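Local coordinates for 70 kDa protein (Xanthomonas sp., PDB 4B2N), which is a haem c-containing latex oxygenase that cleaves rubber processively by oxidation, its two covalently bound haem groups lying within a single chain, at residues D429-A437 with I494-I502. Sequence-based numbering, arbitrary orientation.
Sequences DPRRMRLMA and IWEEPTGYI. With HEC (heme c), chain C.
Between the two haem c groups of RoxA, Tyr501 on the short strand 500-502 reaches with its OH into the bend of 429-433, where a helix-like run begins. This strand pairs antiparallel with strand 420-422. Tyr501 OH donates a very short hydrogen bond of 2.5 Å to Asp429 O. Met433 N donates a bent bond to Tyr501 OH, 3.1 Å long at 142°. Two backbone groups therefore grip the phenol oxygen. The bend is braced from within, because Asp429 OD1 accepts from Arg431 N in an Asx turn. Tyr501 also stacks on His517 and touches the second haem.

Arg432 binds a propionate of the first haem. Arg432 NE and NH2 grip its two oxygens, with Arg432 NE 2.7 Å from HEC O1D at a nearly straight 171°. Arg432 CG lies at the edge of the Tyr501 ring, and the guanidinium plane stands perpendicular to that ring. Arg432 NH1 pairs with Asp303 in a salt bridge. The propionate and Asp303 together probably offset the arginine's charge.

Met433 crosses Tyr501 at about a right angle. Met433 SD stands off above the Tyr501 ring face, 5.2 Å from its centroid, in a Met-aromatic contact. A bend at chi3 (-84°) turns Met433 CE toward Pro498 and Thr499. The Pro498 ring is set against Met433 O, 3.1 Å from Pro498 CG, and against Ala437 CA. Met436 CB makes a CH-pi contact over one face of the Trp495 indole. Met436 SD stands off that face, 4.8 Å from the centroid of the Trp495 five-membered ring. Leu435 CD2 packs on Trp495 CZ2. At the outer end, one water donates to both Ala437 O, at 2.7 Å, and Glu497 OE2, at 2.8 Å.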
ATOM      1  N   ASP A 429      11.699  10.221   5.537  1.00 18.49           N
ATOM      2  CA  ASP A 429      11.297  11.239   4.561  1.00 19.08           C
ATOM      3  C   ASP A 429       9.935  11.796   4.903  1.00 20.09           C
ATOM      4  O   ASP A 429       8.933  11.036   5.000  1.00 18.40           O
ATOM      5  CB  ASP A 429      11.301  10.696   3.140  1.00 19.33           C
ATOM      6  CG  ASP A 429      11.198  11.793   2.130  1.00 20.27           C
ATOM      7  OD1 ASP A 429      10.130  12.437   2.056  1.00 21.46           O
ATOM      8  OD2 ASP A 429      12.198  12.057   1.448  1.00 18.19           O
ATOM      9  N   PRO A 430       9.864  13.106   5.066  1.00 18.90           N
ATOM     10  CA  PRO A 430       8.589  13.663   5.547  1.00 19.98           C
ATOM     11  C   PRO A 430       7.578  14.021   4.477  1.00 17.65           C
ATOM     12  O   PRO A 430       6.532  14.527   4.841  1.00 20.79           O
ATOM     13  CB  PRO A 430       9.013  14.967   6.199  1.00 20.41           C
ATOM     14  CG  PRO A 430      10.189  15.399   5.360  1.00 22.05           C
ATOM     15  CD  PRO A 430      10.933  14.139   4.984  1.00 21.32           C
ATOM     16  N   ARG A 431       7.827  13.796   3.184  1.00 18.40           N
ATOM     17  CA  ARG A 431       6.894  14.362   2.186  1.00 18.05           C
ATOM     18  C   ARG A 431       5.536  13.692   2.340  1.00 18.06           C
ATOM     19  O   ARG A 431       4.495  14.356   2.183  1.00 17.75           O
ATOM     20  CB  ARG A 431       7.300  14.142   0.726  1.00 17.68           C
ATOM     21  CG  ARG A 431       8.641  14.743   0.310  1.00 21.23           C
ATOM     22  CD  ARG A 431       8.639  16.251   0.615  1.00 25.01           C
ATOM     23  NE  ARG A 431       9.842  16.875   0.061  1.00 29.77           N
ATOM     24  CZ  ARG A 431      10.068  18.186  -0.017  1.00 32.10           C
ATOM     25  NH1 ARG A 431       9.153  19.050   0.413  1.00 30.80           N
ATOM     26  NH2 ARG A 431      11.223  18.621  -0.554  1.00 32.26           N
ATOM     27  N   ARG A 432       5.542  12.380   2.611  1.00 17.19           N
ATOM     28  CA  ARG A 432       4.288  11.653   2.635  1.00 16.70           C
ATOM     29  C   ARG A 432       3.381  12.168   3.794  1.00 19.66           C
ATOM     30  O   ARG A 432       2.187  12.264   3.660  1.00 19.17           O
ATOM     31  CB  ARG A 432       4.571  10.150   2.857  1.00 15.67           C
ATOM     32  CG  ARG A 432       3.349   9.294   3.284  1.00 15.84           C
ATOM     33  CD  ARG A 432       2.226   9.387   2.215  1.00 16.66           C
ATOM     34  NE  ARG A 432       1.119   8.545   2.640  1.00 15.83           N
ATOM     35  CZ  ARG A 432       0.219   8.909   3.558  1.00 18.00           C
ATOM     36  NH1 ARG A 432       0.222  10.167   4.040  1.00 19.46           N
ATOM     37  NH2 ARG A 432      -0.735   8.058   3.947  1.00 17.65           N
ATOM     38  N   MET A 433       3.959  12.467   4.950  1.00 22.39           N
ATOM     39  CA  MET A 433       3.124  12.874   6.059  1.00 28.82           C
ATOM     40  C   MET A 433       2.389  14.229   5.853  1.00 32.35           C
ATOM     41  O   MET A 433       1.463  14.557   6.616  1.00 38.33           O
ATOM     42  CB  MET A 433       3.882  12.807   7.399  1.00 30.74           C
ATOM     43  CG  MET A 433       4.770  13.985   7.649  1.00 33.32           C
ATOM     44  SD  MET A 433       4.876  13.768   9.407  1.00 41.84           S
ATOM     45  CE  MET A 433       3.402  14.588  10.007  1.00 31.05           C
ATOM     46  N   ARG A 434       2.714  14.952   4.792  1.00 31.51           N
ATOM     47  CA  ARG A 434       1.982  16.166   4.413  1.00 30.67           C
ATOM     48  C   ARG A 434       0.752  15.957   3.516  1.00 32.56           C
ATOM     49  O   ARG A 434       0.026  16.906   3.194  1.00 29.15           O
ATOM     50  CB  ARG A 434       2.940  17.152   3.705  1.00 38.49           C
ATOM     51  CG  ARG A 434       4.380  17.116   4.244  1.00 41.67           C
ATOM     52  CD  ARG A 434       4.533  17.942   5.494  1.00 42.83           C
ATOM     53  NE  ARG A 434       5.871  17.970   6.126  1.00 47.47           N
ATOM     54  CZ  ARG A 434       7.034  18.318   5.556  1.00 46.92           C
ATOM     55  NH1 ARG A 434       7.136  18.584   4.256  1.00 47.12           N
ATOM     56  NH2 ARG A 434       8.138  18.333   6.301  1.00 44.95           N
ATOM     57  N   LEU A 435       0.530  14.735   3.066  1.00 25.97           N
ATOM     58  CA  LEU A 435      -0.592  14.496   2.191  1.00 29.16           C
ATOM     59  C   LEU A 435      -1.904  15.156   2.689  1.00 28.75           C
ATOM     60  O   LEU A 435      -2.568  15.881   1.933  1.00 30.74           O
ATOM     61  CB  LEU A 435      -0.795  12.995   1.981  1.00 27.23           C
ATOM     62  CG  LEU A 435      -2.086  12.576   1.274  1.00 29.31           C
ATOM     63  CD1 LEU A 435      -1.958  12.681  -0.228  1.00 28.00           C
ATOM     64  CD2 LEU A 435      -2.456  11.174   1.725  1.00 28.47           C
ATOM     65  N   MET A 436      -2.321  14.895   3.918  1.00 25.33           N
ATOM     66  CA  MET A 436      -3.599  15.541   4.239  1.00 22.40           C
ATOM     67  C   MET A 436      -3.393  16.486   5.437  1.00 21.44           C
ATOM     68  O   MET A 436      -4.244  16.590   6.313  1.00 19.23           O
ATOM     69  CB  MET A 436      -4.641  14.470   4.516  1.00 21.55           C
ATOM     70  CG  MET A 436      -5.160  13.805   3.236  1.00 22.21           C
ATOM     71  SD  MET A 436      -6.588  14.607   2.540  1.00 29.55           S
ATOM     72  CE  MET A 436      -7.938  14.101   3.620  1.00 21.14           C
ATOM     73  N   ALA A 437      -2.223  17.127   5.467  1.00 20.03           N
ATOM     74  CA  ALA A 437      -1.904  18.048   6.521  1.00 23.03           C
ATOM     75  C   ALA A 437      -2.894  19.244   6.632  1.00 23.76           C
ATOM     76  O   ALA A 437      -3.134  19.734   7.747  1.00 26.29           O
ATOM     77  CB  ALA A 437      -0.448  18.553   6.373  1.00 25.19           C
ATOM     78  N   ILE A 494     -12.903   9.508  10.368  1.00 15.89           N
ATOM     79  CA  ILE A 494     -12.198  10.767  10.259  1.00 16.69           C
ATOM     80  C   ILE A 494     -10.791  10.507   9.737  1.00 17.98           C
ATOM     81  O   ILE A 494     -10.098   9.617  10.261  1.00 17.77           O
ATOM     82  CB  ILE A 494     -11.994  11.328  11.718  1.00 17.99           C
ATOM     83  CG1 ILE A 494     -13.329  11.741  12.288  1.00 22.14           C
ATOM     84  CG2 ILE A 494     -11.066  12.535  11.685  1.00 21.59           C
ATOM     85  CD1 ILE A 494     -14.099  12.638  11.329  1.00 21.27           C
ATOM     86  N   TRP A 495     -10.316  11.327   8.795  1.00 15.29           N
ATOM     87  CA  TRP A 495      -8.895  11.292   8.422  1.00 17.07           C
ATOM     88  C   TRP A 495      -8.110  12.029   9.511  1.00 17.66           C
ATOM     89  O   TRP A 495      -8.191  13.247   9.562  1.00 17.82           O
ATOM     90  CB  TRP A 495      -8.691  12.020   7.108  1.00 15.91           C
ATOM     91  CG  TRP A 495      -7.295  11.729   6.562  1.00 17.16           C
ATOM     92  CD1 TRP A 495      -6.042  12.151   7.077  1.00 18.07           C
ATOM     93  CD2 TRP A 495      -6.967  10.827   5.451  1.00 17.57           C
ATOM     94  NE1 TRP A 495      -5.013  11.590   6.354  1.00 18.05           N
ATOM     95  CE2 TRP A 495      -5.496  10.774   5.374  1.00 17.02           C
ATOM     96  CE3 TRP A 495      -7.725  10.062   4.538  1.00 16.14           C
ATOM     97  CZ2 TRP A 495      -4.850  10.031   4.418  1.00 17.73           C
ATOM     98  CZ3 TRP A 495      -7.043   9.279   3.589  1.00 16.12           C
ATOM     99  CH2 TRP A 495      -5.644   9.293   3.507  1.00 17.09           C
ATOM    100  N   GLU A 496      -7.392  11.331  10.388  1.00 18.96           N
ATOM    101  CA  GLU A 496      -6.664  12.015  11.482  1.00 21.02           C
ATOM    102  C   GLU A 496      -5.634  13.017  11.004  1.00 21.09           C
ATOM    103  O   GLU A 496      -4.995  12.833   9.969  1.00 20.57           O
ATOM    104  CB  GLU A 496      -5.936  11.019  12.398  1.00 21.49           C
ATOM    105  CG  GLU A 496      -6.922  10.229  13.235  1.00 26.34           C
ATOM    106  CD  GLU A 496      -7.707  11.079  14.262  1.00 32.47           C
ATOM    107  OE1 GLU A 496      -7.130  11.983  14.896  1.00 39.12           O
ATOM    108  OE2 GLU A 496      -8.899  10.777  14.504  1.00 34.01           O
ATOM    109  N   GLU A 497      -5.470  14.089  11.750  1.00 19.24           N
ATOM    110  CA  GLU A 497      -4.431  15.018  11.391  1.00 22.14           C
ATOM    111  C   GLU A 497      -3.064  14.260  11.435  1.00 19.86           C
ATOM    112  O   GLU A 497      -2.787  13.586  12.400  1.00 21.84           O
ATOM    113  CB  GLU A 497      -4.448  16.173  12.384  1.00 23.39           C
ATOM    114  CG  GLU A 497      -3.360  17.139  12.049  1.00 27.36           C
ATOM    115  CD  GLU A 497      -3.502  18.431  12.780  1.00 30.44           C
ATOM    116  OE1 GLU A 497      -4.365  18.498  13.674  1.00 33.18           O
ATOM    117  OE2 GLU A 497      -2.783  19.378  12.381  1.00 34.71           O
ATOM    118  N   PRO A 498      -2.219  14.389  10.385  1.00 18.41           N
ATOM    119  CA  PRO A 498      -0.980  13.613  10.493  1.00 18.66           C
ATOM    120  C   PRO A 498       0.006  14.086  11.528  1.00 19.89           C
ATOM    121  O   PRO A 498       0.177  15.282  11.673  1.00 18.58           O
ATOM    122  CB  PRO A 498      -0.350  13.716   9.123  1.00 19.00           C
ATOM    123  CG  PRO A 498      -1.056  14.775   8.364  1.00 20.20           C
ATOM    124  CD  PRO A 498      -2.346  15.080   9.099  1.00 19.00           C
ATOM    125  N   THR A 499       0.681  13.141  12.163  1.00 18.49           N
ATOM    126  CA  THR A 499       1.718  13.452  13.150  1.00 19.44           C
ATOM    127  C   THR A 499       3.019  12.667  12.893  1.00 20.09           C
ATOM    128  O   THR A 499       4.092  13.040  13.392  1.00 22.09           O
ATOM    129  CB  THR A 499       1.233  13.080  14.567  1.00 17.93           C
ATOM    130  OG1 THR A 499       0.890  11.705  14.566  1.00 18.49           O
ATOM    131  CG2 THR A 499      -0.023  13.858  14.925  1.00 17.94           C
ATOM    132  N   GLY A 500       2.927  11.578  12.147  1.00 19.45           N
ATOM    133  CA  GLY A 500       4.096  10.767  11.848  1.00 20.10           C
ATOM    134  C   GLY A 500       3.747   9.536  11.039  1.00 20.63           C
ATOM    135  O   GLY A 500       2.805   9.544  10.211  1.00 18.82           O
ATOM    136  N   TYR A 501       4.515   8.473  11.250  1.00 18.63           N
ATOM    137  CA  TYR A 501       4.322   7.256  10.478  1.00 17.25           C
ATOM    138  C   TYR A 501       4.069   6.076  11.428  1.00 17.42           C
ATOM    139  O   TYR A 501       4.629   6.021  12.568  1.00 17.37           O
ATOM    140  CB  TYR A 501       5.546   7.001   9.568  1.00 17.72           C
ATOM    141  CG  TYR A 501       5.791   8.079   8.568  1.00 17.48           C
ATOM    142  CD1 TYR A 501       4.856   8.366   7.570  1.00 18.00           C
ATOM    143  CD2 TYR A 501       7.019   8.781   8.571  1.00 18.87           C
ATOM    144  CE1 TYR A 501       5.101   9.389   6.641  1.00 18.17           C
ATOM    145  CE2 TYR A 501       7.286   9.775   7.654  1.00 18.18           C
ATOM    146  CZ  TYR A 501       6.314  10.072   6.679  1.00 19.12           C
ATOM    147  OH  TYR A 501       6.581  11.066   5.775  1.00 17.92           O
ATOM    148  N   ILE A 502       3.246   5.119  10.979  1.00 15.53           N
ATOM    149  CA  ILE A 502       3.007   3.884  11.721  1.00 15.50           C
ATOM    150  C   ILE A 502       4.344   3.077  11.793  1.00 15.30           C
ATOM    151  O   ILE A 502       5.117   3.066  10.804  1.00 15.38           O
ATOM    152  CB  ILE A 502       1.898   3.080  11.009  1.00 15.76           C
ATOM    153  CG1 ILE A 502       1.480   1.862  11.810  1.00 16.73           C
ATOM    154  CG2 ILE A 502       2.379   2.608   9.648  1.00 15.53           C
ATOM    155  CD1 ILE A 502       0.822   2.253  13.121  1.00 18.39           C
TER
HETATM  156 FE   HEC C 700      -3.382  -0.155  -2.050  1.00 12.72          FE
HETATM  157  CHA HEC C 700      -2.507   1.187   1.050  1.00 12.17           C
HETATM  158  CHB HEC C 700      -5.932  -2.035  -0.526  1.00 12.20           C
HETATM  159  CHC HEC C 700      -4.787  -1.000  -5.168  1.00 12.80           C
HETATM  160  CHD HEC C 700      -0.615   1.125  -3.474  1.00 12.71           C
HETATM  161  NA  HEC C 700      -4.087  -0.360  -0.248  1.00 12.51           N
HETATM  162  C1A HEC C 700      -3.507   0.135   0.959  1.00 12.76           C
HETATM  163  C2A HEC C 700      -4.077  -0.457   2.159  1.00 12.89           C
HETATM  164  C3A HEC C 700      -5.077  -1.385   1.748  1.00 12.45           C
HETATM  165  C4A HEC C 700      -5.036  -1.317   0.282  1.00 12.89           C
HETATM  166  CMA HEC C 700      -5.910  -2.292   2.631  1.00 13.07           C
HETATM  167  CAA HEC C 700      -3.721  -0.185   3.644  1.00 12.98           C
HETATM  168  CBA HEC C 700      -2.450  -0.988   3.929  1.00 12.66           C
HETATM  169  CGA HEC C 700      -1.866  -0.685   5.297  1.00 13.12           C
HETATM  170  O1A HEC C 700      -1.740   0.512   5.729  1.00 13.21           O
HETATM  171  O2A HEC C 700      -1.459  -1.687   5.892  1.00 14.42           O
HETATM  172  NB  HEC C 700      -5.046  -1.174  -2.665  1.00 12.51           N
HETATM  173  C1B HEC C 700      -5.893  -1.935  -1.962  1.00 12.98           C
HETATM  174  C2B HEC C 700      -6.937  -2.602  -2.725  1.00 12.39           C
HETATM  175  C3B HEC C 700      -6.618  -2.288  -4.064  1.00 11.59           C
HETATM  176  C4B HEC C 700      -5.415  -1.474  -3.939  1.00 13.61           C
HETATM  177  CMB HEC C 700      -8.005  -3.393  -2.083  1.00 12.86           C
HETATM  178  CAB HEC C 700      -7.349  -2.625  -5.336  1.00 12.22           C
HETATM  179  CBB HEC C 700      -8.657  -2.078  -5.435  1.00 11.05           C
HETATM  180  NC  HEC C 700      -2.884  -0.036  -3.965  1.00 12.69           N
HETATM  181  C1C HEC C 700      -3.494  -0.361  -5.163  1.00 13.19           C
HETATM  182  C2C HEC C 700      -2.648  -0.090  -6.353  1.00 13.55           C
HETATM  183  C3C HEC C 700      -1.438   0.565  -5.811  1.00 13.07           C
HETATM  184  C4C HEC C 700      -1.628   0.586  -4.363  1.00 12.64           C
HETATM  185  CMC HEC C 700      -3.083  -0.379  -7.786  1.00 13.55           C
HETATM  186  CAC HEC C 700      -0.252   1.109  -6.546  1.00 14.24           C
HETATM  187  CBC HEC C 700      -0.488   1.810  -7.733  1.00 14.03           C
HETATM  188  ND  HEC C 700      -1.855   0.977  -1.319  1.00 12.62           N
HETATM  189  C1D HEC C 700      -0.829   1.403  -2.054  1.00 12.80           C
HETATM  190  C2D HEC C 700       0.133   2.156  -1.316  1.00 12.27           C
HETATM  191  C3D HEC C 700      -0.431   2.181  -0.004  1.00 12.76           C
HETATM  192  C4D HEC C 700      -1.680   1.437  -0.118  1.00 12.34           C
HETATM  193  CMD HEC C 700       1.416   2.785  -1.728  1.00 12.63           C
HETATM  194  CAD HEC C 700       0.134   2.960   1.132  1.00 13.05           C
HETATM  195  CBD HEC C 700      -0.408   4.392   0.751  1.00 13.50           C
HETATM  196  CGD HEC C 700       0.145   5.413   1.718  1.00 15.14           C
HETATM  197  O1D HEC C 700       1.091   6.169   1.379  1.00 15.60           O
HETATM  198  O2D HEC C 700      -0.337   5.380   2.900  1.00 14.68           O
HETATM  199  O   HOH W   1      -1.580  19.310   9.862  1.00 36.56           O